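PA0821 (Pseudomonas aeruginosa, PDB 7DRG) is a putative antitoxin of the type VI secretion system, probably an immunity protein that neutralises a VRR-NUC domain-containing nuclease effector. Local coordinates at residues F200-T212 and Y277-Y290. Residues are numbered along the deposited sequence; the frame is centred on the assembly and turned at random.
Sequences FMAARMPGLDVGT and YIAGDAEDSRPAPY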
ATOM      1  N   PHE B 200       3.533  -3.931  -1.693  1.00 22.34           N
ATOM      2  CA  PHE B 200       2.894  -2.733  -1.158  1.00 24.78           C
ATOM      3  C   PHE B 200       3.377  -1.488  -1.889  1.00 25.38           C
ATOM      4  O   PHE B 200       2.583  -0.612  -2.250  1.00 24.69           O
ATOM      5  CB  PHE B 200       3.188  -2.655   0.340  1.00 22.46           C
ATOM      6  CG  PHE B 200       2.807  -1.359   0.989  1.00 21.51           C
ATOM      7  CD1 PHE B 200       1.517  -0.865   0.899  1.00 31.14           C
ATOM      8  CD2 PHE B 200       3.736  -0.662   1.739  1.00 28.29           C
ATOM      9  CE1 PHE B 200       1.165   0.321   1.530  1.00 27.75           C
ATOM     10  CE2 PHE B 200       3.396   0.521   2.367  1.00 29.45           C
ATOM     11  CZ  PHE B 200       2.109   1.017   2.259  1.00 30.05           C
HETATM   12  N   MSE B 201       4.675  -1.411  -2.141  1.00 22.58           N
HETATM   13  CA  MSE B 201       5.253  -0.291  -2.862  1.00 27.73           C
HETATM   14  C   MSE B 201       4.787  -0.233  -4.319  1.00 22.81           C
HETATM   15  O   MSE B 201       4.530   0.851  -4.850  1.00 26.05           O
HETATM   16  CB  MSE B 201       6.775  -0.377  -2.778  1.00 25.72           C
HETATM   17  CG  MSE B 201       7.326   0.015  -1.422  1.00 25.57           C
HETATM   18 SE   MSE B 201       6.833   1.856  -1.011  1.00 49.05          SE
HETATM   19  CE  MSE B 201       6.283   1.623   0.802  1.00 27.73           C
ATOM     20  N   ALA B 202       4.667  -1.402  -4.951  1.00 25.68           N
ATOM     21  CA  ALA B 202       4.294  -1.463  -6.362  1.00 26.58           C
ATOM     22  C   ALA B 202       2.951  -0.795  -6.609  1.00 30.30           C
ATOM     23  O   ALA B 202       2.769  -0.103  -7.618  1.00 29.63           O
ATOM     24  CB  ALA B 202       4.250  -2.916  -6.828  1.00 31.52           C
ATOM     25  N   ALA B 203       1.995  -0.994  -5.699  1.00 31.00           N
ATOM     26  CA  ALA B 203       0.675  -0.401  -5.865  1.00 31.66           C
ATOM     27  C   ALA B 203       0.708   1.121  -5.788  1.00 31.11           C
ATOM     28  O   ALA B 203      -0.202   1.771  -6.309  1.00 33.26           O
ATOM     29  CB  ALA B 203      -0.280  -0.971  -4.815  1.00 32.43           C
ATOM     30  N   ARG B 204       1.743   1.700  -5.176  1.00 28.26           N
ATOM     31  CA  ARG B 204       1.865   3.144  -5.010  1.00 28.91           C
ATOM     32  C   ARG B 204       2.803   3.803  -6.012  1.00 29.34           C
ATOM     33  O   ARG B 204       2.698   5.014  -6.231  1.00 33.16           O
ATOM     34  CB  ARG B 204       2.371   3.462  -3.601  1.00 34.95           C
ATOM     35  CG  ARG B 204       1.571   2.792  -2.503  1.00 31.62           C
ATOM     36  CD  ARG B 204       2.446   2.515  -1.293  1.00 30.55           C
ATOM     37  NE  ARG B 204       3.087   3.727  -0.792  1.00 29.65           N
ATOM     38  CZ  ARG B 204       2.566   4.510   0.149  1.00 38.01           C
ATOM     39  NH1 ARG B 204       1.388   4.211   0.684  1.00 36.49           N
ATOM     40  NH2 ARG B 204       3.218   5.591   0.556  1.00 38.65           N
HETATM   41  N   MSE B 205       3.726   3.047  -6.595  1.00 22.18           N
HETATM   42  CA  MSE B 205       4.775   3.605  -7.443  1.00 22.08           C
HETATM   43  C   MSE B 205       4.761   2.924  -8.809  1.00 23.86           C
HETATM   44  O   MSE B 205       5.431   1.915  -9.000  1.00 21.05           O
HETATM   45  CB  MSE B 205       6.155   3.428  -6.790  1.00 24.33           C
HETATM   46  CG  MSE B 205       6.305   3.989  -5.365  1.00 28.10           C
HETATM   47 SE   MSE B 205       7.854   3.147  -4.489  1.00 41.45          SE
HETATM   48  CE  MSE B 205       7.589   1.478  -5.305  1.00 65.44           C
ATOM     49  N   PRO B 206       4.003   3.477  -9.760  1.00 23.97           N
ATOM     50  CA  PRO B 206       3.880   2.816 -11.069  1.00 18.81           C
ATOM     51  C   PRO B 206       5.179   2.723 -11.840  1.00 19.79           C
ATOM     52  O   PRO B 206       5.271   1.889 -12.749  1.00 22.95           O
ATOM     53  CB  PRO B 206       2.858   3.686 -11.813  1.00 22.72           C
ATOM     54  CG  PRO B 206       2.058   4.328 -10.701  1.00 22.88           C
ATOM     55  CD  PRO B 206       3.074   4.613  -9.629  1.00 27.25           C
ATOM     56  N   GLY B 207       6.173   3.558 -11.529  1.00 20.22           N
ATOM     57  CA  GLY B 207       7.458   3.481 -12.201  1.00 19.61           C
ATOM     58  C   GLY B 207       8.420   2.465 -11.631  1.00 23.23           C
ATOM     59  O   GLY B 207       9.554   2.346 -12.101  1.00 21.86           O
ATOM     60  N   LEU B 208       7.997   1.711 -10.627  1.00 18.90           N
ATOM     61  CA  LEU B 208       8.864   0.746  -9.970  1.00 16.94           C
ATOM     62  C   LEU B 208       8.804  -0.595 -10.687  1.00 18.40           C
ATOM     63  O   LEU B 208       7.714  -1.114 -10.942  1.00 21.71           O
ATOM     64  CB  LEU B 208       8.419   0.575  -8.521  1.00 15.97           C
ATOM     65  CG  LEU B 208       9.257  -0.433  -7.758  1.00 20.14           C
ATOM     66  CD1 LEU B 208      10.376   0.314  -7.035  1.00 21.44           C
ATOM     67  CD2 LEU B 208       8.364  -1.238  -6.818  1.00 22.43           C
ATOM     68  N   ASP B 209       9.967  -1.169 -10.982  1.00 17.67           N
ATOM     69  CA  ASP B 209      10.005  -2.546 -11.443  1.00 18.03           C
ATOM     70  C   ASP B 209       9.890  -3.493 -10.258  1.00 20.89           C
ATOM     71  O   ASP B 209      10.403  -3.216  -9.173  1.00 25.35           O
ATOM     72  CB  ASP B 209      11.300  -2.839 -12.206  1.00 19.43           C
ATOM     73  CG  ASP B 209      11.384  -4.284 -12.655  1.00 23.11           C
ATOM     74  OD1 ASP B 209      10.446  -4.735 -13.348  1.00 23.80           O
ATOM     75  OD2 ASP B 209      12.379  -4.966 -12.315  1.00 23.48           O
ATOM     76  N   VAL B 210       9.225  -4.631 -10.484  1.00 21.29           N
ATOM     77  CA  VAL B 210       8.950  -5.624  -9.451  1.00 19.18           C
ATOM     78  C   VAL B 210       9.307  -7.003  -9.984  1.00 21.19           C
ATOM     79  O   VAL B 210       9.154  -7.283 -11.176  1.00 23.83           O
ATOM     80  CB  VAL B 210       7.464  -5.573  -9.020  1.00 24.38           C
ATOM     81  CG1 VAL B 210       7.115  -6.706  -8.069  1.00 39.82           C
ATOM     82  CG2 VAL B 210       7.152  -4.226  -8.389  1.00 27.17           C
ATOM     83  N   GLY B 211       9.790  -7.866  -9.096  1.00 21.75           N
ATOM     84  CA  GLY B 211       9.966  -9.273  -9.408  1.00 24.35           C
ATOM     85  C   GLY B 211      11.432  -9.661  -9.533  1.00 22.11           C
ATOM     86  O   GLY B 211      12.345  -8.868  -9.297  1.00 25.57           O
ATOM     87  N   THR B 212      11.631 -10.927  -9.900  1.00 19.93           N
ATOM     88  CA  THR B 212      12.950 -11.554  -9.956  1.00 21.02           C
ATOM     89  C   THR B 212      13.186 -12.056 -11.378  1.00 22.27           C
ATOM     90  O   THR B 212      12.631 -13.083 -11.779  1.00 22.27           O
ATOM     91  CB  THR B 212      13.046 -12.688  -8.940  1.00 24.28           C
ATOM     92  OG1 THR B 212      12.734 -12.179  -7.639  1.00 27.44           O
ATOM     93  CG2 THR B 212      14.447 -13.256  -8.924  1.00 25.40           C
ATOM     94  N   TYR B 277      11.715   7.821 -12.998  1.00 21.32           N
ATOM     95  CA  TYR B 277      10.506   8.308 -12.334  1.00 22.56           C
ATOM     96  C   TYR B 277       9.932   7.237 -11.420  1.00 23.51           C
ATOM     97  O   TYR B 277       9.672   6.112 -11.865  1.00 26.10           O
ATOM     98  CB  TYR B 277       9.428   8.706 -13.348  1.00 22.46           C
ATOM     99  CG  TYR B 277       9.637  10.036 -14.036  1.00 23.26           C
ATOM    100  CD1 TYR B 277      10.569  10.177 -15.053  1.00 24.93           C
ATOM    101  CD2 TYR B 277       8.866  11.144 -13.694  1.00 30.04           C
ATOM    102  CE1 TYR B 277      10.750  11.395 -15.690  1.00 28.49           C
ATOM    103  CE2 TYR B 277       9.037  12.359 -14.327  1.00 29.32           C
ATOM    104  CZ  TYR B 277       9.986  12.480 -15.325  1.00 27.74           C
ATOM    105  OH  TYR B 277      10.170  13.689 -15.969  1.00 29.02           O
ATOM    106  N   ILE B 278       9.723   7.601 -10.152  1.00 26.66           N
ATOM    107  CA  ILE B 278       9.014   6.745  -9.205  1.00 29.42           C
ATOM    108  C   ILE B 278       7.516   6.773  -9.475  1.00 27.92           C
ATOM    109  O   ILE B 278       6.847   5.732  -9.505  1.00 26.52           O
ATOM    110  CB  ILE B 278       9.320   7.190  -7.761  1.00 38.55           C
ATOM    111  CG1 ILE B 278      10.772   6.901  -7.391  1.00 42.07           C
ATOM    112  CG2 ILE B 278       8.362   6.531  -6.778  1.00 40.00           C
ATOM    113  CD1 ILE B 278      11.202   7.542  -6.080  1.00 42.37           C
ATOM    114  N   ALA B 279       6.971   7.968  -9.675  1.00 27.91           N
ATOM    115  CA  ALA B 279       5.536   8.164  -9.833  1.00 32.59           C
ATOM    116  C   ALA B 279       5.325   9.465 -10.601  1.00 31.26           C
ATOM    117  O   ALA B 279       6.268  10.036 -11.160  1.00 34.71           O
ATOM    118  CB  ALA B 279       4.827   8.174  -8.472  1.00 30.94           C
ATOM    119  N   GLY B 280       4.080   9.935 -10.626  1.00 34.43           N
ATOM    120  CA  GLY B 280       3.727  11.116 -11.387  1.00 34.41           C
ATOM    121  C   GLY B 280       3.558  12.374 -10.559  1.00 45.45           C
ATOM    122  O   GLY B 280       4.532  12.905 -10.018  1.00 50.25           O
ATOM    123  N   ASP B 281       2.328  12.868 -10.459  1.00 46.20           N
ATOM    124  CA  ASP B 281       2.058  14.119  -9.764  1.00 46.03           C
ATOM    125  C   ASP B 281       0.841  13.921  -8.868  1.00 47.58           C
ATOM    126  O   ASP B 281       0.343  12.805  -8.695  1.00 46.07           O
ATOM    127  CB  ASP B 281       1.876  15.265 -10.772  1.00 44.37           C
ATOM    128  CG  ASP B 281       0.816  14.970 -11.827  1.00 53.89           C
ATOM    129  OD1 ASP B 281      -0.099  14.159 -11.566  1.00 57.97           O
ATOM    130  OD2 ASP B 281       0.900  15.555 -12.929  1.00 55.86           O
ATOM    131  N   ALA B 282       0.351  15.026  -8.302  1.00 59.52           N
ATOM    132  CA  ALA B 282      -0.815  14.953  -7.427  1.00 54.05           C
ATOM    133  C   ALA B 282      -2.043  14.442  -8.169  1.00 47.21           C
ATOM    134  O   ALA B 282      -2.896  13.775  -7.572  1.00 55.47           O
ATOM    135  CB  ALA B 282      -1.095  16.325  -6.815  1.00 57.64           C
ATOM    136  N   GLU B 283      -2.138  14.722  -9.470  1.00 51.02           N
ATOM    137  CA  GLU B 283      -3.317  14.329 -10.232  1.00 56.35           C
ATOM    138  C   GLU B 283      -3.277  12.858 -10.626  1.00 58.29           C
ATOM    139  O   GLU B 283      -4.297  12.164 -10.544  1.00 55.28           O
ATOM    140  CB  GLU B 283      -3.446  15.213 -11.474  1.00 60.93           C
ATOM    141  CG  GLU B 283      -3.545  16.694 -11.153  1.00 71.08           C
ATOM    142  CD  GLU B 283      -2.643  17.540 -12.027  1.00 79.19           C
ATOM    143  OE1 GLU B 283      -2.198  17.039 -13.082  1.00 77.89           O
ATOM    144  OE2 GLU B 283      -2.375  18.703 -11.656  1.00 84.94           O
ATOM    145  N   ASP B 284      -2.113  12.364 -11.045  1.00 52.49           N
ATOM    146  CA  ASP B 284      -1.997  11.001 -11.546  1.00 44.02           C
ATOM    147  C   ASP B 284      -0.642  10.441 -11.139  1.00 31.81           C
ATOM    148  O   ASP B 284       0.388  11.083 -11.366  1.00 33.14           O
ATOM    149  CB  ASP B 284      -2.159  10.973 -13.071  1.00 41.47           C
ATOM    150  CG  ASP B 284      -2.526   9.602 -13.592  1.00 43.32           C
ATOM    151  OD1 ASP B 284      -1.772   8.639 -13.335  1.00 35.57           O
ATOM    152  OD2 ASP B 284      -3.580   9.485 -14.250  1.00 41.06           O
ATOM    153  N   SER B 285      -0.646   9.249 -10.539  1.00 31.37           N
ATOM    154  CA  SER B 285       0.586   8.640 -10.049  1.00 30.34           C
ATOM    155  C   SER B 285       1.454   8.041 -11.152  1.00 31.65           C
ATOM    156  O   SER B 285       2.575   7.610 -10.863  1.00 31.28           O
ATOM    157  CB  SER B 285       0.255   7.551  -9.035  1.00 33.56           C
ATOM    158  OG  SER B 285      -0.461   6.510  -9.670  1.00 36.73           O
ATOM    159  N   ARG B 286       0.969   7.983 -12.387  1.00 26.73           N
ATOM    160  CA  ARG B 286       1.731   7.385 -13.488  1.00 28.25           C
ATOM    161  C   ARG B 286       2.674   8.416 -14.108  1.00 26.10           C
ATOM    162  O   ARG B 286       2.223   9.506 -14.487  1.00 29.02           O
ATOM    163  CB  ARG B 286       0.785   6.842 -14.551  1.00 27.86           C
ATOM    164  CG  ARG B 286      -0.166   5.775 -14.022  1.00 27.75           C
ATOM    165  CD  ARG B 286      -1.351   5.503 -14.966  1.00 31.99           C
ATOM    166  NE  ARG B 286      -2.316   6.607 -14.976  1.00 40.12           N
ATOM    167  CZ  ARG B 286      -3.533   6.525 -15.519  1.00 45.87           C
ATOM    168  NH1 ARG B 286      -3.928   5.391 -16.088  1.00 50.20           N
ATOM    169  NH2 ARG B 286      -4.360   7.570 -15.494  1.00 45.63           N
ATOM    170  N   PRO B 287       3.967   8.107 -14.249  1.00 24.62           N
ATOM    171  CA  PRO B 287       4.899   9.073 -14.863  1.00 27.56           C
ATOM    172  C   PRO B 287       4.567   9.308 -16.331  1.00 25.63           C
ATOM    173  O   PRO B 287       4.432   8.357 -17.106  1.00 25.41           O
ATOM    174  CB  PRO B 287       6.269   8.400 -14.707  1.00 27.35           C
ATOM    175  CG  PRO B 287       6.078   7.336 -13.666  1.00 27.26           C
ATOM    176  CD  PRO B 287       4.654   6.885 -13.795  1.00 23.95           C
ATOM    177  N   ALA B 288       4.456  10.583 -16.714  1.00 27.30           N
ATOM    178  CA  ALA B 288       4.101  10.908 -18.093  1.00 25.28           C
ATOM    179  C   ALA B 288       5.036  10.290 -19.132  1.00 24.46           C
ATOM    180  O   ALA B 288       4.527   9.760 -20.137  1.00 25.38           O
ATOM    181  CB  ALA B 288       4.029  12.434 -18.274  1.00 24.72           C
ATOM    182  N   PRO B 289       6.366  10.317 -18.986  1.00 22.78           N
ATOM    183  CA  PRO B 289       7.189   9.699 -20.038  1.00 22.38           C
ATOM    184  C   PRO B 289       6.959   8.198 -20.144  1.00 23.78           C
ATOM    185  O   PRO B 289       6.965   7.650 -21.253  1.00 23.72           O
ATOM    186  CB  PRO B 289       8.628  10.048 -19.623  1.00 26.27           C
ATOM    187  CG  PRO B 289       8.493  11.203 -18.680  1.00 26.35           C
ATOM    188  CD  PRO B 289       7.200  10.973 -17.960  1.00 23.52           C
ATOM    189  N   TYR B 290       6.720   7.517 -19.022  1.00 22.39           N
ATOM    190  CA  TYR B 290       6.481   6.077 -19.087  1.00 23.99           C
ATOM    191  C   TYR B 290       5.125   5.771 -19.709  1.00 22.41           C
ATOM    192  O   TYR B 290       4.976   4.768 -20.414  1.00 23.71           O
ATOM    193  CB  TYR B 290       6.550   5.444 -17.699  1.00 19.57           C
ATOM    194  CG  TYR B 290       7.874   5.500 -16.950  1.00 19.84           C
ATOM    195  CD1 TYR B 290       8.903   6.362 -17.320  1.00 21.05           C
ATOM    196  CD2 TYR B 290       8.082   4.666 -15.848  1.00 21.33           C
ATOM    197  CE1 TYR B 290      10.099   6.403 -16.605  1.00 17.20           C
ATOM    198  CE2 TYR B 290       9.262   4.698 -15.137  1.00 19.58           C
ATOM    199  CZ  TYR B 290      10.268   5.564 -15.516  1.00 19.81           C
ATOM    200  OH  TYR B 290      11.449   5.583 -14.799  1.00 19.79           O
TER
HETATM  201  O   HOH W   1      -0.895   4.327  -8.073  1.00 33.43           O
HETATM  202  O   HOH W   2      11.630   4.104 -12.510  1.00 17.99           O
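Pro206 lays the CG-CD side of its ring against Ser285, with CD 3.3 Å from Ser285 O and CG 3.5 Å from Ser285 OG. The ring also packs on Ala279 CB through CD and on Pro287 CD through CB. Next to it, selenomethionine Met205 runs alongside Ile278, the two side chains pointing the same way; its CG lies 3.6 Å from Ile278 CG2, the branch that stands opposite the backbone N because chi1 is -69°. Tyr184 of strand 182-186 also packs on Met205. Met205 to Leu208 form a type I beta turn following the helix that begins at residue 191, and the corner of this turn, Pro206-Gly207, packs against the loop leading to helix 288-297 in this protein of the TsiV immunity family. One direct hydrogen bond joins the two segments: Gly207 N donates to Ile278 O over 3.0 Å, bent to 149° and arriving from above the carbonyl plane. Gly207 CA adds a CH...O contact to Tyr277 O and lies 3.7 Å from Tyr290 CE2. Tyr290 OH accepts a straight bond from Tyr277 N and donates to a water, which in turn donates to both Gly207 O and Tyr277 O. A second water links Ser285 OG to Ala203 O. Farther along the loop, Asp284 OD1 takes Arg286 N on its anti lone pair and Arg286 NE, part of a salt bridge, on its syn side, close to the guanidinium plane, while Asp281 OD2 forms a salt bridge with Lys344 of helix 338-348.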